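Local atomic coordinates of polyketide synthase (Lyngbya majuscula 19L, PDB entry 3QIT), a protein that acts as the thioesterase domain of the curacin A pathway, where it probably releases the polyketide chain, with decarboxylation and sulfate elimination giving a terminal alkene. Residues Q84-R87 with V88-L92; L70-V73 with T74-S77. One frame throughout, in Å; residues are numbered along the deposited sequence.

Contact 1 of 2, residues Q84-R87 with V88-L92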
loop_
_atom_site.group_PDB
_atom_site.type_symbol
_atom_site.label_atom_id
_atom_site.label_comp_id
_atom_site.label_asym_id
_atom_site.label_seq_id
_atom_site.Cartn_x
_atom_site.Cartn_y
_atom_site.Cartn_z
ATOM N N GLN B 84 -6.681 -5.117 8.126
ATOM C CA GLN B 84 -6.363 -5.750 9.392
ATOM C C GLN B 84 -7.567 -5.648 10.330
ATOM O O GLN B 84 -7.929 -6.635 10.969
ATOM C CB GLN B 84 -5.137 -5.060 10.048
ATOM C CG GLN B 84 -4.695 -5.714 11.353
ATOM C CD GLN B 84 -3.679 -4.876 12.152
ATOM O OE1 GLN B 84 -3.141 -3.860 11.677
ATOM N NE2 GLN B 84 -3.411 -5.324 13.374
ATOM N N ILE B 85 -8.141 -4.446 10.451
ATOM C CA ILE B 85 -9.336 -4.274 11.315
ATOM C C ILE B 85 -10.544 -5.116 10.812
ATOM O O ILE B 85 -11.229 -5.748 11.610
ATOM C CB ILE B 85 -9.710 -2.802 11.500
ATOM C CG1 ILE B 85 -8.603 -2.081 12.259
ATOM C CG2 ILE B 85 -11.069 -2.647 12.255
ATOM C CD1 ILE B 85 -8.654 -0.583 12.124
ATOM N N ASP B 86 -10.774 -5.131 9.502
ATOM C CA ASP B 86 -11.824 -5.987 8.889
ATOM C C ASP B 86 -11.587 -7.456 9.262
ATOM O O ASP B 86 -12.524 -8.177 9.638
ATOM C CB ASP B 86 -11.810 -5.829 7.369
ATOM C CG ASP B 86 -13.140 -6.205 6.693
ATOM O OD1 ASP B 86 -14.224 -6.079 7.318
ATOM O OD2 ASP B 86 -13.092 -6.594 5.503
ATOM N N ARG B 87 -10.335 -7.906 9.171
ATOM C CA ARG B 87 -10.008 -9.279 9.573
ATOM C C ARG B 87 -10.342 -9.560 11.049
ATOM O O ARG B 87 -10.886 -10.618 11.371
ATOM C CB ARG B 87 -8.529 -9.578 9.296
ATOM C CG ARG B 87 -8.097 -10.971 9.719
ATOM C CD ARG B 87 -8.842 -12.028 8.896
ATOM N NE ARG B 87 -8.502 -13.383 9.309
ATOM C CZ ARG B 87 -9.148 -14.057 10.257
ATOM N NH1 ARG B 87 -10.178 -13.502 10.894
ATOM N NH2 ARG B 87 -8.772 -15.293 10.560
ATOM N N VAL B 88 -10.031 -8.603 11.931
ATOM C CA VAL B 88 -10.324 -8.735 13.359
ATOM C C VAL B 88 -11.840 -8.844 13.578
ATOM O O VAL B 88 -12.304 -9.703 14.341
ATOM C CB VAL B 88 -9.769 -7.530 14.175
ATOM C CG1 VAL B 88 -10.265 -7.620 15.613
ATOM C CG2 VAL B 88 -8.223 -7.522 14.156
ATOM N N ILE B 89 -12.605 -8.013 12.880
ATOM C CA ILE B 89 -14.078 -8.075 12.990
ATOM C C ILE B 89 -14.611 -9.436 12.562
ATOM O O ILE B 89 -15.494 -10.013 13.230
ATOM C CB ILE B 89 -14.753 -6.947 12.218
ATOM C CG1 ILE B 89 -14.461 -5.628 12.920
ATOM C CG2 ILE B 89 -16.298 -7.160 12.166
ATOM C CD1 ILE B 89 -14.683 -4.399 12.060
ATOM N N GLN B 90 -14.056 -9.972 11.476
ATOM C CA GLN B 90 -14.471 -11.289 10.993
ATOM C C GLN B 90 -14.221 -12.374 12.038
ATOM O O GLN B 90 -14.898 -13.402 12.051
ATOM C CB GLN B 90 -13.786 -11.671 9.663
ATOM C CG GLN B 90 -13.929 -10.677 8.489
ATOM C CD GLN B 90 -15.320 -10.069 8.312
ATOM O OE1 GLN B 90 -16.311 -10.784 8.119
ATOM N NE2 GLN B 90 -15.391 -8.732 8.346
ATOM N N GLU B 91 -13.265 -12.132 12.926
ATOM C CA GLU B 91 -12.905 -13.086 13.969
ATOM C C GLU B 91 -13.829 -12.991 15.190
ATOM O O GLU B 91 -13.927 -13.938 15.971
ATOM C CB GLU B 91 -11.435 -12.900 14.371
ATOM C CG GLU B 91 -10.815 -14.045 15.179
ATOM C CD GLU B 91 -10.580 -15.327 14.381
ATOM O OE1 GLU B 91 -10.832 -15.362 13.152
ATOM O OE2 GLU B 91 -10.145 -16.317 15.009
ATOM N N LEU B 92 -14.497 -11.851 15.351
ATOM C CA LEU B 92 -15.362 -11.610 16.507
ATOM C C LEU B 92 -16.750 -12.184 16.263
ATOM O O LEU B 92 -17.082 -12.520 15.117
ATOM C CB LEU B 92 -15.419 -10.099 16.837
ATOM C CG LEU B 92 -14.059 -9.499 17.220
ATOM C CD1 LEU B 92 -14.153 -7.968 17.382
ATOM C CD2 LEU B 92 -13.483 -10.149 18.490
#

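Contact 2 of 2, residues L70-V73 with T74-S77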
loop_
_atom_site.group_PDB
_atom_site.type_symbol
_atom_site.label_atom_id
_atom_site.label_comp_id
_atom_site.label_asym_id
_atom_site.label_seq_id
_atom_site.Cartn_x
_atom_site.Cartn_y
_atom_site.Cartn_z
ATOM N N LEU B 70 5.891 -5.195 9.395
ATOM C CA LEU B 70 5.752 -5.523 7.982
ATOM C C LEU B 70 7.112 -5.381 7.313
ATOM O O LEU B 70 7.681 -4.283 7.270
ATOM C CB LEU B 70 4.669 -4.658 7.314
ATOM C CG LEU B 70 3.310 -4.699 8.059
ATOM C CD1 LEU B 70 2.261 -3.847 7.344
ATOM C CD2 LEU B 70 2.822 -6.160 8.168
ATOM N N GLU B 71 7.627 -6.502 6.793
ATOM C CA GLU B 71 9.010 -6.544 6.296
ATOM C C GLU B 71 9.189 -5.705 5.056
ATOM O O GLU B 71 10.290 -5.250 4.750
ATOM C CB GLU B 71 9.444 -7.964 5.960
ATOM C CG GLU B 71 9.691 -8.871 7.148
ATOM C CD GLU B 71 10.313 -10.179 6.694
ATOM O OE1 GLU B 71 9.562 -11.144 6.488
ATOM O OE2 GLU B 71 11.544 -10.216 6.491
ATOM N N MET B 72 8.112 -5.503 4.326
ATOM C CA MET B 72 8.189 -4.545 3.224
ATOM C C MET B 72 7.493 -3.247 3.604
ATOM O O MET B 72 6.272 -3.219 3.789
ATOM C CB MET B 72 7.602 -5.095 1.957
ATOM C CG MET B 72 8.006 -4.192 0.762
ATOM S SD MET B 72 7.873 -5.089 -0.712
ATOM C CE MET B 72 6.157 -5.576 -0.612
ATOM N N VAL B 73 8.283 -2.179 3.680
ATOM C CA VAL B 73 7.831 -0.868 4.221
ATOM C C VAL B 73 6.595 -0.299 3.529
ATOM O O VAL B 73 5.778 0.373 4.166
ATOM C CB VAL B 73 8.960 0.207 4.087
ATOM C CG1 VAL B 73 8.485 1.553 4.651
ATOM C CG2 VAL B 73 10.209 -0.239 4.796
ATOM N N THR B 74 6.476 -0.553 2.228
ATOM C CA THR B 74 5.339 -0.061 1.443
ATOM C C THR B 74 4.011 -0.703 1.835
ATOM O O THR B 74 2.943 -0.262 1.405
ATOM C CB THR B 74 5.554 -0.237 -0.071
ATOM O OG1 THR B 74 5.860 -1.603 -0.367
ATOM C CG2 THR B 74 6.663 0.667 -0.557
ATOM N N SER B 75 4.095 -1.728 2.668
ATOM C CA SER B 75 2.912 -2.427 3.196
ATOM C C SER B 75 2.180 -1.585 4.230
ATOM O O SER B 75 0.990 -1.817 4.485
ATOM C CB SER B 75 3.302 -3.792 3.792
ATOM O OG SER B 75 3.848 -4.648 2.785
ATOM N N TYR B 76 2.879 -0.631 4.849
ATOM C CA TYR B 76 2.243 0.255 5.834
ATOM C C TYR B 76 1.422 1.311 5.106
ATOM O O TYR B 76 1.966 2.220 4.449
ATOM C CB TYR B 76 3.291 0.924 6.734
ATOM C CG TYR B 76 3.942 -0.003 7.734
ATOM C CD1 TYR B 76 3.217 -0.531 8.799
ATOM C CD2 TYR B 76 5.286 -0.350 7.617
ATOM C CE1 TYR B 76 3.819 -1.379 9.725
ATOM C CE2 TYR B 76 5.904 -1.219 8.533
ATOM C CZ TYR B 76 5.166 -1.733 9.566
ATOM O OH TYR B 76 5.818 -2.546 10.467
ATOM N N SER B 77 0.108 1.171 5.188
ATOM C CA SER B 77 -0.816 2.093 4.525
ATOM C C SER B 77 -2.118 2.046 5.302
ATOM O O SER B 77 -2.366 1.072 6.047
ATOM C CB SER B 77 -1.058 1.661 3.074
ATOM O OG SER B 77 -1.701 0.380 3.005
HETATM O O HOH W 1 5.446 -6.860 4.194
HETATM O O HOH W 2 4.616 2.991 3.814
#

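Contact 1 of 2, residues Q84-R87 with V88-L92
Val88, Ile89 and Gln90 each give their backbone N-H to the carbonyl four residues back, on Gln84, Ile85 and Asp86, as in a regular alpha-helix; the Ile89 N to Ile85 O bond is 2.9 Å. The next bond, Glu91 N to Arg87 O, is weak, with an angle of 128° at the hydrogen.

Arg87 and Glu91 form a salt bridge one turn apart. Arg87 NH1 lies 3.0 Å from Glu91 OE1, and NH2 adds a weak second bond to the same oxygen. OE1 sits near the guanidinium plane, at its edge. The carboxylate is turned well away from that plane, by 56°, and NH1 meets OE1 on the anti side but out of the carboxylate plane. Arg87 starts with CG anti to the backbone N (chi1 178°) and then bends at chi2, which brings the guanidinium round to Glu91.

The segments belong to helix 78-91 of the alpha/beta hydrolase fold. On its apolar side Ile85 CG2 meets Ile89 CD1 at 4.0 Å. Both side chains pack on strand 28-32 and helix 104-115, Ile85 on Ile32 and Leu108, Ile89 on Leu30 and Ile112.

Gln90 folds back over the preceding turn. Its NE2 bonds Asp86 O at 3.2 Å, coming from above the carbonyl plane. That carbonyl therefore takes two N-H groups, one from the backbone and one from the side chain of Gln90. NE2 also makes a weak bond to Asp86 OD1 at 3.1 Å. The stronger partner of the Asp86 carboxylate is Arg116, which forms a salt bridge with OD2. The Gln84 amide bonds the backbone of Asp60 and Phe62.

Contact 2 of 2, residues L70-V73 with T74-S77
Leu70 and Tyr76 meet across a tight turn of the chain. Leu70 N gives a nearly straight bond to Tyr76 OH, 2.9 Å long with an angle of 166° at the hydrogen. Leu70 also covers one face of the ring. Its CB lies 3.7 Å from Tyr76 CZ, and CD1 makes a CH-pi contact 4.0 Å from the ring centroid. Val73 O, from the same side of the turn, lies at the ring edge, near its plane. Tyr76 CG stands beside its own backbone N (chi1 -72°), which places the ring face under Leu70 CB and CD1. A leucine in place of Tyr76 would probably leave Leu70 N and Asp202, the hydroxyl's other partner, without their shared mate.

Backbone bonds set the turn beneath these groups. Ser75 N binds Met72 O at 2.9 Å, and Tyr76 N binds Val73 O at 3.1 Å. Both donors stand above the carbonyl planes. Water 1 joins Met72 N to Ser75 OG. Water 2 donates to both Val73 O and Tyr76 O. Met72 CG lies 3.5 Å from Thr74 OG1.

Farther out is the second subunit. Ser75 OG bonds Ser75 OG of that subunit, and Thr74 OG1 bonds Thr80 OG1 of the same subunit. Met72 packs on Thr80 there.

The two backbone i to i-3 bonds make residues 73-75 a short 3-10 turn. Ser77 follows as N-cap of helix 78-91, its OG bonding Thr80 N, in the connection from strand 55-59 of the alpha/beta hydrolase fold.

Contacts 1 and 2 follow each other along the chain, with centres about 19 Å apart and no touch between them. Contact 2 lies in the loop that leads into helix 78-91; contact 1 lies farther along that helix. Both are largely buried; the second subunit reaches far more of contact 2. The 84-92 segment has an apolar side against the central sheet and a more exposed side carrying the Arg87-Glu91 pair. The 70-77 loop is covered in part by the second subunit, and the hydroxyls of Thr74 and Ser75 bond across that interface. Contact 1 relies on helical bonds and a salt bridge. Contact 2 uses 3-10 turn bonds, bridging waters and an aromatic ring.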